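Local structure of putative S-adenosyl-L-methionine-dependent Methyltransferase (Methanococcus maripaludis, 3DLC) at residues K15-I20 with K76-I81; Q96-Q99 with I105-E108; G148-K153 with D157-E162; Y198-I201 with G206-I209. The protein binds S-adenosylmethionine and is a putative methyltransferase, perhaps acting in the manner of sterol 24-C-methyltransferases, although its own methyl acceptor is not established. All blocks are in the same frame, centred on the assembly; numbering follows the deposited sequence.

Interaction 1: K15-I20 with K76-I81; sequences KNMDEI and KHMNEI. With SAM (S-adenosylmethionine), chain C.
The carboxylate of Asp18 turns one face to Ile81: the methyl CG2 of Ile81 stands almost directly over Asp18 CG, at 3.5 Å. The two oxygens of Asp18 are engaged elsewhere, OD1 with the side-chain amide of Asn85 and OD2 in a salt bridge with Lys22, and these partners should limit how far the flat group can rotate. CG of Asp18 lies anti to the backbone N (chi1 -175°), which swings the carboxylate across the gap between the two helices. The contact illustrates how an N-terminal helix can cover the cofactor site of a Rossmann-like methyltransferase: helix 11-22 lies beside helix 76-88, which follows strand 66-73 of the central sheet. The segment axes come no nearer than 10.3 Å and cross at -39°, and the gap is bridged by side chains. Ile81 fills the outer part of the gap, its CD1 resting 3.7 Å from Lys15 N. On the cofactor side two selenomethionines meet, with CB of Met17 3.9 Å from CE of Met78, and Pro54 touches both. Met78 passes over the hydroxyl-bearing edge of the ribose, its CE 3.4 Å from O3' of S-adenosylmethionine, a van der Waals contact with the hydroxyl oxygen. Met17 bends at chi2 (68°) and again at chi3, and turns from the other helix toward the sulfonium end of the cofactor. Its terminal CE comes within 3.6 Å of the carboxylate atom OXT, and its SE lies 3.6 Å from the cofactor's transferable methyl, CE.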
loop_
_atom_site.group_PDB
_atom_site.type_symbol
_atom_site.label_atom_id
_atom_site.label_comp_id
_atom_site.label_asym_id
_atom_site.label_seq_id
_atom_site.Cartn_x
_atom_site.Cartn_y
_atom_site.Cartn_z
ATOM N N LYS A 15 -6.036 0.193 16.204
ATOM C CA LYS A 15 -6.418 -1.077 16.819
ATOM C C LYS A 15 -7.415 -1.833 15.924
ATOM O O LYS A 15 -7.312 -3.044 15.754
ATOM C CB LYS A 15 -7.003 -0.814 18.216
ATOM C CG LYS A 15 -7.516 -2.063 18.938
ATOM C CD LYS A 15 -8.053 -1.715 20.344
ATOM C CE LYS A 15 -8.602 -2.931 21.099
ATOM N NZ LYS A 15 -9.872 -3.459 20.546
ATOM N N ASN A 16 -8.391 -1.126 15.389
ATOM C CA ASN A 16 -9.377 -1.782 14.510
ATOM C C ASN A 16 -8.728 -2.352 13.260
ATOM O O ASN A 16 -9.032 -3.469 12.853
ATOM C CB ASN A 16 -10.451 -0.809 14.097
ATOM C CG ASN A 16 -11.353 -0.418 15.215
ATOM O OD1 ASN A 16 -11.342 -1.026 16.278
ATOM N ND2 ASN A 16 -12.172 0.577 14.978
HETATM N N MSE A 17 -7.842 -1.569 12.647
HETATM C CA MSE A 17 -7.147 -2.023 11.465
HETATM C C MSE A 17 -6.283 -3.250 11.786
HETATM O O MSE A 17 -6.242 -4.223 11.017
HETATM C CB MSE A 17 -6.306 -0.910 10.884
HETATM C CG MSE A 17 -5.635 -1.241 9.531
HETATM SE SE MSE A 17 -6.856 -1.454 8.042
HETATM C CE MSE A 17 -6.595 -3.349 7.699
ATOM N N ASP A 18 -5.587 -3.201 12.918
ATOM C CA ASP A 18 -4.742 -4.301 13.332
ATOM C C ASP A 18 -5.586 -5.570 13.528
ATOM O O ASP A 18 -5.227 -6.661 13.081
ATOM C CB ASP A 18 -4.044 -3.945 14.638
ATOM C CG ASP A 18 -3.041 -4.992 15.075
ATOM O OD1 ASP A 18 -2.223 -5.436 14.249
ATOM O OD2 ASP A 18 -3.034 -5.335 16.282
ATOM N N GLU A 19 -6.709 -5.423 14.221
ATOM C CA GLU A 19 -7.568 -6.588 14.482
ATOM C C GLU A 19 -8.072 -7.222 13.207
ATOM O O GLU A 19 -8.083 -8.440 13.068
ATOM C CB GLU A 19 -8.727 -6.181 15.399
ATOM C CG GLU A 19 -8.229 -5.937 16.825
ATOM C CD GLU A 19 -9.292 -5.464 17.809
ATOM O OE1 GLU A 19 -10.462 -5.264 17.398
ATOM O OE2 GLU A 19 -8.917 -5.247 18.997
ATOM N N ILE A 20 -8.480 -6.402 12.255
ATOM C CA ILE A 20 -8.974 -6.906 10.963
ATOM C C ILE A 20 -7.831 -7.549 10.169
ATOM O O ILE A 20 -7.983 -8.632 9.586
ATOM C CB ILE A 20 -9.691 -5.807 10.184
ATOM C CG1 ILE A 20 -11.040 -5.518 10.848
ATOM C CG2 ILE A 20 -9.882 -6.220 8.701
ATOM C CD1 ILE A 20 -12.096 -6.628 10.669
ATOM N N LYS A 76 1.543 7.835 13.926
ATOM C CA LYS A 76 2.330 7.335 15.049
ATOM C C LYS A 76 1.655 6.118 15.661
ATOM O O LYS A 76 2.300 5.200 16.116
ATOM C CB LYS A 76 2.447 8.426 16.135
ATOM C CG LYS A 76 3.171 7.987 17.381
ATOM C CD LYS A 76 4.568 7.636 17.093
ATOM C CE LYS A 76 5.366 7.362 18.363
ATOM N NZ LYS A 76 6.791 7.095 18.036
ATOM N N HIS A 77 0.323 6.133 15.734
ATOM C CA HIS A 77 -0.430 5.029 16.350
ATOM C C HIS A 77 -0.316 3.742 15.549
ATOM O O HIS A 77 -0.147 2.663 16.118
ATOM C CB HIS A 77 -1.878 5.409 16.521
ATOM C CG HIS A 77 -2.011 6.678 17.233
ATOM N ND1 HIS A 77 -1.673 6.784 18.555
ATOM C CD2 HIS A 77 -2.270 7.928 16.798
ATOM C CE1 HIS A 77 -1.800 8.045 18.935
ATOM N NE2 HIS A 77 -2.147 8.761 17.879
HETATM N N MSE A 78 -0.359 3.870 14.231
HETATM C CA MSE A 78 -0.145 2.713 13.363
HETATM C C MSE A 78 1.276 2.203 13.568
HETATM O O MSE A 78 1.505 1.004 13.647
HETATM C CB MSE A 78 -0.310 3.077 11.894
HETATM C CG MSE A 78 -1.715 3.324 11.438
HETATM SE SE MSE A 78 -2.727 1.638 11.565
HETATM C CE MSE A 78 -4.222 2.351 10.728
ATOM N N ASN A 79 2.237 3.115 13.627
ATOM C CA ASN A 79 3.638 2.712 13.714
ATOM C C ASN A 79 3.968 2.007 15.017
ATOM O O ASN A 79 4.789 1.090 15.052
ATOM C CB ASN A 79 4.566 3.880 13.400
ATOM C CG ASN A 79 4.503 4.259 11.942
ATOM O OD1 ASN A 79 4.242 3.401 11.092
ATOM N ND2 ASN A 79 4.740 5.509 11.641
ATOM N N GLU A 80 3.304 2.417 16.094
ATOM C CA GLU A 80 3.510 1.752 17.389
ATOM C C GLU A 80 3.050 0.301 17.299
ATOM O O GLU A 80 3.724 -0.622 17.793
ATOM C CB GLU A 80 2.779 2.486 18.516
ATOM C CG GLU A 80 3.385 3.845 18.865
ATOM C CD GLU A 80 2.494 4.733 19.739
ATOM O OE1 GLU A 80 1.345 4.360 20.036
ATOM O OE2 GLU A 80 2.946 5.828 20.122
ATOM N N ILE A 81 1.896 0.078 16.683
ATOM C CA ILE A 81 1.384 -1.284 16.527
ATOM C C ILE A 81 2.295 -2.078 15.573
ATOM O O ILE A 81 2.572 -3.231 15.815
ATOM C CB ILE A 81 -0.059 -1.295 16.029
ATOM C CG1 ILE A 81 -0.978 -0.778 17.101
ATOM C CG2 ILE A 81 -0.432 -2.685 15.551
ATOM C CD1 ILE A 81 -2.441 -0.699 16.670
HETATM N N SAM C . -1.465 -1.158 4.235
HETATM C CA SAM C . -2.172 -1.666 5.438
HETATM C C SAM C . -2.985 -2.881 5.083
HETATM O O SAM C . -3.260 -3.087 3.898
HETATM O OXT SAM C . -3.393 -3.595 5.991
HETATM C CB SAM C . -3.015 -0.570 6.063
HETATM C CG SAM C . -4.128 -0.039 5.219
HETATM S SD SAM C . -5.001 1.252 6.128
HETATM C CE SAM C . -6.567 0.981 5.343
HETATM C "C5'" SAM C . -4.388 2.840 5.356
HETATM C "C4'" SAM C . -3.065 3.459 5.899
HETATM O "O4'" SAM C . -2.461 4.552 5.132
HETATM C "C3'" SAM C . -3.139 3.903 7.382
HETATM O "O3'" SAM C . -2.211 3.158 8.110
HETATM C "C2'" SAM C . -2.780 5.388 7.317
HETATM O "O2'" SAM C . -2.197 5.954 8.469
HETATM C "C1'" SAM C . -1.886 5.455 6.068
HETATM N N9 SAM C . -1.844 6.779 5.426
HETATM C C8 SAM C . -2.924 7.516 5.002
HETATM N N7 SAM C . -2.515 8.647 4.378
HETATM C C5 SAM C . -1.145 8.642 4.426
HETATM C C6 SAM C . -0.173 9.546 3.991
HETATM N N6 SAM C . -0.439 10.743 3.435
HETATM N N1 SAM C . 1.120 9.188 4.155
HETATM C C2 SAM C . 1.465 8.007 4.770
HETATM N N3 SAM C . 0.553 7.124 5.268
HETATM C C4 SAM C . -0.717 7.466 5.060
#

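Interaction 2: Q96-Q99 with I105-E108; sequences QIVQ and IPIE
Val98 and Pro106 meet through a single pair of carbons, Val98 CG1 and Pro106 CG, 3.7 Å apart. The two side chains run antiparallel and overlap only at their ends, one valine branch against the CG corner of the pyrrolidine ring. With CG1 anti to the backbone N (chi1 -179°), Val98 directs that branch across to the loop. A second, looser approach brings the same ring carbon of Pro106 to 4.3 Å from the carbonyl O of Gln99.

One shell out, each partner is placed by its own backbone. Val98 belongs to strand 95-99, an outermost strand of the Rossmann-like sheet, and is hydrogen-bonded to Ala71 and Asp73 of the neighbouring strand. Pro106 is the centre of an inverse gamma turn, closed by a 2.8 Å bond from Ile107 N to Ile105 O. Beyond the turn, helix 127-137 holds the loop: Glu133 accepts from Ile105 N and Arg136 donates to Ile107 O.

Since only carbon meets carbon between the side chains, and the buried area totals just 96 Å², the contact supplies modest, weakly directional packing; the position of the loop probably owes more to helix 127-137, through these bonds and the packing of Ile105 and Ile107 on Ile137.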
loop_
_atom_site.group_PDB
_atom_site.type_symbol
_atom_site.label_atom_id
_atom_site.label_comp_id
_atom_site.label_asym_id
_atom_site.label_seq_id
_atom_site.Cartn_x
_atom_site.Cartn_y
_atom_site.Cartn_z
ATOM N N GLN A 96 12.016 -1.906 8.568
ATOM C CA GLN A 96 12.225 -0.673 9.310
ATOM C C GLN A 96 10.972 0.173 9.228
ATOM O O GLN A 96 10.497 0.445 8.124
ATOM C CB GLN A 96 13.381 0.128 8.705
ATOM C CG GLN A 96 13.615 1.423 9.458
ATOM C CD GLN A 96 14.719 2.281 8.871
ATOM O OE1 GLN A 96 15.321 1.949 7.847
ATOM N NE2 GLN A 96 15.015 3.390 9.542
ATOM N N ILE A 97 10.435 0.591 10.366
ATOM C CA ILE A 97 9.270 1.460 10.392
ATOM C C ILE A 97 9.758 2.893 10.246
ATOM O O ILE A 97 10.676 3.320 10.937
ATOM C CB ILE A 97 8.463 1.225 11.704
ATOM C CG1 ILE A 97 8.027 -0.254 11.860
ATOM C CG2 ILE A 97 7.279 2.135 11.785
ATOM C CD1 ILE A 97 7.228 -0.893 10.758
ATOM N N VAL A 98 9.143 3.614 9.310
ATOM C CA VAL A 98 9.488 5.009 9.034
ATOM C C VAL A 98 8.263 5.895 9.225
ATOM O O VAL A 98 7.230 5.722 8.592
ATOM C CB VAL A 98 10.024 5.139 7.606
ATOM C CG1 VAL A 98 10.414 6.565 7.308
ATOM C CG2 VAL A 98 11.171 4.148 7.371
ATOM N N GLN A 99 8.399 6.840 10.127
ATOM C CA GLN A 99 7.350 7.808 10.403
ATOM C C GLN A 99 7.428 8.868 9.325
ATOM O O GLN A 99 8.442 9.562 9.199
ATOM C CB GLN A 99 7.577 8.407 11.804
ATOM C CG GLN A 99 6.629 9.456 12.228
ATOM C CD GLN A 99 5.278 8.899 12.545
ATOM O OE1 GLN A 99 5.140 7.888 13.257
ATOM N NE2 GLN A 99 4.240 9.568 12.028
ATOM N N ILE A 105 8.488 12.242 1.374
ATOM C CA ILE A 105 9.044 10.963 1.809
ATOM C C ILE A 105 10.489 11.115 2.250
ATOM O O ILE A 105 11.308 11.614 1.478
ATOM C CB ILE A 105 8.957 9.908 0.682
ATOM C CG1 ILE A 105 7.515 9.751 0.198
ATOM C CG2 ILE A 105 9.540 8.559 1.183
ATOM C CD1 ILE A 105 7.343 8.800 -1.024
ATOM N N PRO A 106 10.824 10.672 3.469
ATOM C CA PRO A 106 12.196 10.846 4.001
ATOM C C PRO A 106 13.136 9.748 3.539
ATOM O O PRO A 106 13.745 9.022 4.331
ATOM C CB PRO A 106 11.978 10.811 5.509
ATOM C CG PRO A 106 10.895 9.820 5.676
ATOM C CD PRO A 106 9.933 10.101 4.504
ATOM N N ILE A 107 13.201 9.635 2.224
ATOM C CA ILE A 107 14.035 8.653 1.536
ATOM C C ILE A 107 14.708 9.353 0.360
ATOM O O ILE A 107 14.110 10.223 -0.282
ATOM C CB ILE A 107 13.176 7.427 1.089
ATOM C CG1 ILE A 107 12.578 6.727 2.316
ATOM C CG2 ILE A 107 13.998 6.444 0.248
ATOM C CD1 ILE A 107 11.578 5.631 1.964
ATOM N N GLU A 108 15.953 8.977 0.103
ATOM C CA GLU A 108 16.706 9.590 -0.981
ATOM C C GLU A 108 16.165 9.254 -2.361
ATOM O O GLU A 108 15.424 8.297 -2.576
ATOM C CB GLU A 108 18.205 9.252 -0.914
ATOM C CG GLU A 108 18.596 7.828 -1.195
ATOM C CD GLU A 108 20.112 7.617 -1.056
ATOM O OE1 GLU A 108 20.751 8.328 -0.249
ATOM O OE2 GLU A 108 20.670 6.747 -1.743
#

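Interaction 3: G148-K153 with D157-E162; sequences GGFGNK and DSISAE
The first turn of helix 153-166 brings Lys153 and Asp157 together through a backbone bond, Asp157 N to Lys153 O, 2.9 Å long with an N-H...O angle of 158°. The side chain of Asp157 folds back over the same carbonyl, its CG anti to its own carbonyl carbon (chi1 -71°) and 3.3 Å from Lys153 O. The opposite charges of Lys153 and Asp157 lie near each other but form no salt bridge: the extended lysine passes the carboxylate with its aliphatic part, CG lying 3.7 Å from Asp157 OD2, while NZ remains 5.1 Å from that oxygen.

This is the turn from the last parallel strand of the Rossmann-like sheet, 142-148, into the helix that follows. Asn152 takes the N-cap position and its OD1 accepts from Leu155 N, while Gly149 and Gly151 supply backbone angles that only glycine adopts comfortably.

Deeper in, the helix packs against the loop through Phe150 and Ile159. In the Phe150 conformer described, Ile159 CG2 approaches the ring obliquely, 3.9 Å from Phe150 CE1, and Ile159 CD1 lies 4.0 Å from CD1 of the same ring. This ring also has a cation-pi contact with the cofactor-binding Arg118 and an edge-to-face contact with Phe25. The NE of Arg118 donates to Gly149 O.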
loop_
_atom_site.group_PDB
_atom_site.type_symbol
_atom_site.label_atom_id
_atom_site.label_comp_id
_atom_site.label_asym_id
_atom_site.label_seq_id
_atom_site.Cartn_x
_atom_site.Cartn_y
_atom_site.Cartn_z
ATOM N N GLY A 148 -5.333 -1.242 -4.073
ATOM C CA GLY A 148 -6.053 -1.979 -3.036
ATOM C C GLY A 148 -6.723 -3.203 -3.572
ATOM O O GLY A 148 -6.827 -3.374 -4.763
ATOM N N GLY A 149 -7.164 -4.066 -2.677
ATOM C CA GLY A 149 -7.795 -5.293 -3.076
ATOM C C GLY A 149 -7.522 -6.407 -2.094
ATOM O O GLY A 149 -6.977 -6.213 -1.006
ATOM N N PHE A 150 -7.895 -7.596 -2.552
ATOM C CA PHE A 150 -7.924 -8.797 -1.722
ATOM C C PHE A 150 -7.129 -9.968 -2.256
ATOM O O PHE A 150 -7.211 -11.041 -1.724
ATOM C CB PHE A 150 -9.381 -9.151 -1.376
ATOM C CG PHE A 150 -10.058 -8.022 -0.692
ATOM C CD1 PHE A 150 -9.892 -7.821 0.672
ATOM C CD2 PHE A 150 -10.695 -7.023 -1.435
ATOM C CE1 PHE A 150 -10.433 -6.729 1.317
ATOM C CE2 PHE A 150 -11.211 -5.894 -0.797
ATOM C CZ PHE A 150 -11.094 -5.759 0.587
ATOM N N GLY A 151 -6.369 -9.729 -3.313
ATOM C CA GLY A 151 -5.462 -10.733 -3.845
ATOM C C GLY A 151 -6.035 -11.701 -4.861
ATOM O O GLY A 151 -5.357 -12.017 -5.834
ATOM N N ASN A 152 -7.235 -12.225 -4.607
ATOM C CA ASN A 152 -7.888 -13.063 -5.602
ATOM C C ASN A 152 -9.398 -13.000 -5.403
ATOM O O ASN A 152 -9.900 -12.434 -4.426
ATOM C CB ASN A 152 -7.312 -14.476 -5.583
ATOM C CG ASN A 152 -7.574 -15.219 -4.287
ATOM O OD1 ASN A 152 -8.668 -15.154 -3.745
ATOM N ND2 ASN A 152 -6.578 -15.973 -3.810
ATOM N N LYS A 153 -10.130 -13.576 -6.350
ATOM C CA LYS A 153 -11.578 -13.483 -6.325
ATOM C C LYS A 153 -12.197 -14.193 -5.136
ATOM O O LYS A 153 -13.172 -13.710 -4.562
ATOM C CB LYS A 153 -12.151 -14.072 -7.612
ATOM C CG LYS A 153 -13.648 -13.970 -7.732
ATOM C CD LYS A 153 -14.151 -14.583 -9.023
ATOM C CE LYS A 153 -15.617 -14.371 -9.228
ATOM N NZ LYS A 153 -16.027 -14.915 -10.547
ATOM N N ASP A 157 -14.458 -12.213 -2.412
ATOM C CA ASP A 157 -15.892 -12.496 -2.247
ATOM C C ASP A 157 -16.213 -12.885 -0.797
ATOM O O ASP A 157 -17.243 -12.452 -0.231
ATOM C CB ASP A 157 -16.332 -13.568 -3.235
ATOM C CG ASP A 157 -16.372 -13.067 -4.676
ATOM O OD1 ASP A 157 -16.252 -11.830 -4.910
ATOM O OD2 ASP A 157 -16.582 -13.941 -5.556
ATOM N N SER A 158 -15.379 -13.719 -0.185
ATOM C CA SER A 158 -15.671 -14.157 1.179
ATOM C C SER A 158 -15.499 -13.021 2.155
ATOM O O SER A 158 -16.310 -12.831 3.083
ATOM C CB SER A 158 -14.857 -15.358 1.602
ATOM O OG SER A 158 -13.489 -15.104 1.627
ATOM N N ILE A 159 -14.443 -12.245 1.977
ATOM C CA ILE A 159 -14.202 -11.120 2.871
ATOM C C ILE A 159 -15.258 -10.057 2.707
ATOM O O ILE A 159 -15.744 -9.488 3.691
ATOM C CB ILE A 159 -12.779 -10.535 2.654
ATOM C CG1 ILE A 159 -11.753 -11.544 3.125
ATOM C CG2 ILE A 159 -12.625 -9.180 3.374
ATOM C CD1 ILE A 159 -10.324 -11.220 2.739
ATOM N N SER A 160 -15.673 -9.811 1.470
ATOM C CA SER A 160 -16.653 -8.765 1.242
ATOM C C SER A 160 -17.952 -9.078 1.980
ATOM O O SER A 160 -18.564 -8.187 2.576
ATOM C CB SER A 160 -16.895 -8.519 -0.264
ATOM O OG SER A 160 -15.707 -8.154 -0.961
ATOM N N ALA A 161 -18.384 -10.328 1.943
ATOM C CA ALA A 161 -19.603 -10.688 2.612
ATOM C C ALA A 161 -19.530 -10.361 4.095
ATOM O O ALA A 161 -20.476 -9.812 4.688
ATOM C CB ALA A 161 -19.921 -12.147 2.402
ATOM N N GLU A 162 -18.398 -10.672 4.713
ATOM C CA GLU A 162 -18.236 -10.398 6.138
ATOM C C GLU A 162 -18.115 -8.893 6.407
ATOM O O GLU A 162 -18.672 -8.382 7.401
ATOM C CB GLU A 162 -17.040 -11.146 6.718
ATOM C CG GLU A 162 -16.934 -10.999 8.211
ATOM C CD GLU A 162 -18.097 -11.590 8.974
ATOM O OE1 GLU A 162 -18.933 -12.308 8.381
ATOM O OE2 GLU A 162 -18.152 -11.343 10.201
#

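Interaction 4: Y198-I201 with G206-I209; sequences YEII and GFWI
Ile201 and Trp208 form an antiparallel hydrogen-bonded pair, with the short strands running at 166° to each other. Ile201 N donates to Trp208 O at 2.9 Å, nearly straight at 175° and in the carbonyl plane, whereas the return bond from Trp208 N to Ile201 O, 3.0 Å, arrives tilted from the plane of the Ile201 carbonyl. The carbonyl of Ile201 also receives a CA-H...O contact from Phe207 CA at 3.3 Å. Ile200 and Ile209 make the adjoining non-hydrogen-bonded pair, their CA atoms 4.5 Å apart.

These strands are the hairpin that completes the sheet of a class I methyltransferase, order 3-2-1-4-5-7-6, in which strand 206-211 runs against both its neighbours, 142-148 and 198-203. On the face carrying Ile200 and Ile209, Ile200 CG2 touches Phe207 CE1 at 3.5 Å, the two side chains running alongside each other in the same sense. Helix 180-193 covers this face, Val183 meeting Phe207 and Phe186 meeting Ile209. On the other face, Ile201, in the conformer described, sets CG1 between its backbone N and carbonyl carbon (chi1 65°) and 3.8 Å from Trp208 CB. Beyond its CD1, which Ile201 CD1 still approaches, the indole of Trp208 extends past Ile201; it stacks on Tyr145, and its NE1 donates to Glu205 O.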
loop_
_atom_site.group_PDB
_atom_site.type_symbol
_atom_site.label_atom_id
_atom_site.label_comp_id
_atom_site.label_asym_id
_atom_site.label_seq_id
_atom_site.Cartn_x
_atom_site.Cartn_y
_atom_site.Cartn_z
ATOM N N TYR A 198 3.606 3.095 -17.756
ATOM C CA TYR A 198 2.832 2.541 -16.634
ATOM C C TYR A 198 1.720 1.642 -17.134
ATOM O O TYR A 198 1.321 1.683 -18.300
ATOM C CB TYR A 198 2.248 3.660 -15.722
ATOM C CG TYR A 198 1.183 4.551 -16.358
ATOM C CD1 TYR A 198 -0.100 4.099 -16.576
ATOM C CD2 TYR A 198 1.449 5.853 -16.701
ATOM C CE1 TYR A 198 -1.080 4.922 -17.140
ATOM C CE2 TYR A 198 0.488 6.676 -17.276
ATOM C CZ TYR A 198 -0.784 6.217 -17.468
ATOM O OH TYR A 198 -1.764 6.974 -18.077
ATOM N N GLU A 199 1.222 0.840 -16.198
ATOM C CA GLU A 199 -0.013 0.117 -16.340
ATOM C C GLU A 199 -0.884 0.455 -15.127
ATOM O O GLU A 199 -0.370 0.565 -14.019
ATOM C CB GLU A 199 0.202 -1.408 -16.271
ATOM C CG GLU A 199 1.115 -2.004 -17.290
ATOM C CD GLU A 199 1.605 -3.372 -16.851
ATOM O OE1 GLU A 199 2.298 -3.405 -15.806
ATOM O OE2 GLU A 199 1.281 -4.366 -17.512
ATOM N N ILE A 200 -2.176 0.616 -15.324
ATOM C CA ILE A 200 -3.135 0.710 -14.208
ATOM C C ILE A 200 -4.097 -0.415 -14.468
ATOM O O ILE A 200 -4.718 -0.458 -15.525
ATOM C CB ILE A 200 -3.822 2.055 -14.092
ATOM C CG1 ILE A 200 -2.798 3.178 -13.910
ATOM C CG2 ILE A 200 -4.781 2.049 -12.929
ATOM C CD1 ILE A 200 -3.400 4.582 -13.899
ATOM N N ILE A 201 -4.207 -1.332 -13.521
ATOM C CA ILE A 201 -4.991 -2.564 -13.686
ATOM C C ILE A 201 -6.167 -2.626 -12.739
ATOM O O ILE A 201 -6.143 -2.072 -11.624
ATOM C CB ILE A 201 -4.155 -3.858 -13.461
ATOM C CG1 ILE A 201 -3.671 -3.979 -12.025
ATOM C CG2 ILE A 201 -2.958 -3.951 -14.451
ATOM C CD1 ILE A 201 -3.014 -5.313 -11.792
ATOM N N GLY A 206 -7.673 -6.903 -7.539
ATOM C CA GLY A 206 -7.878 -5.522 -7.070
ATOM C C GLY A 206 -7.586 -4.459 -8.118
ATOM O O GLY A 206 -7.609 -4.733 -9.328
ATOM N N PHE A 207 -7.329 -3.254 -7.616
ATOM C CA PHE A 207 -6.998 -2.052 -8.409
ATOM C C PHE A 207 -5.549 -1.721 -8.074
ATOM O O PHE A 207 -5.232 -1.517 -6.902
ATOM C CB PHE A 207 -7.895 -0.889 -7.993
ATOM C CG PHE A 207 -7.380 0.457 -8.464
ATOM C CD1 PHE A 207 -7.540 0.873 -9.772
ATOM C CD2 PHE A 207 -6.689 1.282 -7.627
ATOM C CE1 PHE A 207 -7.029 2.086 -10.186
ATOM C CE2 PHE A 207 -6.185 2.515 -8.056
ATOM C CZ PHE A 207 -6.364 2.894 -9.317
ATOM N N TRP A 208 -4.665 -1.633 -9.079
ATOM C CA TRP A 208 -3.239 -1.412 -8.804
ATOM C C TRP A 208 -2.608 -0.549 -9.884
ATOM O O TRP A 208 -2.800 -0.766 -11.079
ATOM C CB TRP A 208 -2.488 -2.735 -8.686
ATOM C CG TRP A 208 -3.088 -3.646 -7.646
ATOM C CD1 TRP A 208 -4.001 -4.637 -7.853
ATOM C CD2 TRP A 208 -2.871 -3.597 -6.244
ATOM N NE1 TRP A 208 -4.347 -5.214 -6.661
ATOM C CE2 TRP A 208 -3.667 -4.594 -5.655
ATOM C CE3 TRP A 208 -2.074 -2.809 -5.421
ATOM C CZ2 TRP A 208 -3.663 -4.838 -4.273
ATOM C CZ3 TRP A 208 -2.062 -3.056 -4.038
ATOM C CH2 TRP A 208 -2.858 -4.055 -3.495
ATOM N N ILE A 209 -1.813 0.417 -9.416
ATOM C CA ILE A 209 -1.046 1.343 -10.233
ATOM C C ILE A 209 0.384 0.847 -10.291
ATOM O O ILE A 209 1.053 0.737 -9.264
ATOM C CB ILE A 209 -1.123 2.750 -9.624
ATOM C CG1 ILE A 209 -2.570 3.265 -9.566
ATOM C CG2 ILE A 209 -0.206 3.708 -10.378
ATOM C CD1 ILE A 209 -2.779 4.420 -8.575
#

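How the interactions relate
The four contacts show how one sheet carries a cofactor site at the ends of its strands. Interaction 1 touches S-adenosylmethionine directly; it joins interaction 2 where Asn79 ND2 lies 2.9 Å from Gln99 OE1, a probable hydrogen bond between helix 76-88 and the strand after it. Interactions 3 and 4 meet at the other half of the sheet, with Gly148 N 2.8 Å from Phe207 O and the Trp208 indole packed on Gly148. Phe150 and Trp208 both lie near the cofactor-binding Arg118, the nearest atoms of their side chains about 8 Å and 7 Å from the cofactor. Interactions 2 and 4 lie toward opposite edges of the sheet, centres 24 Å apart.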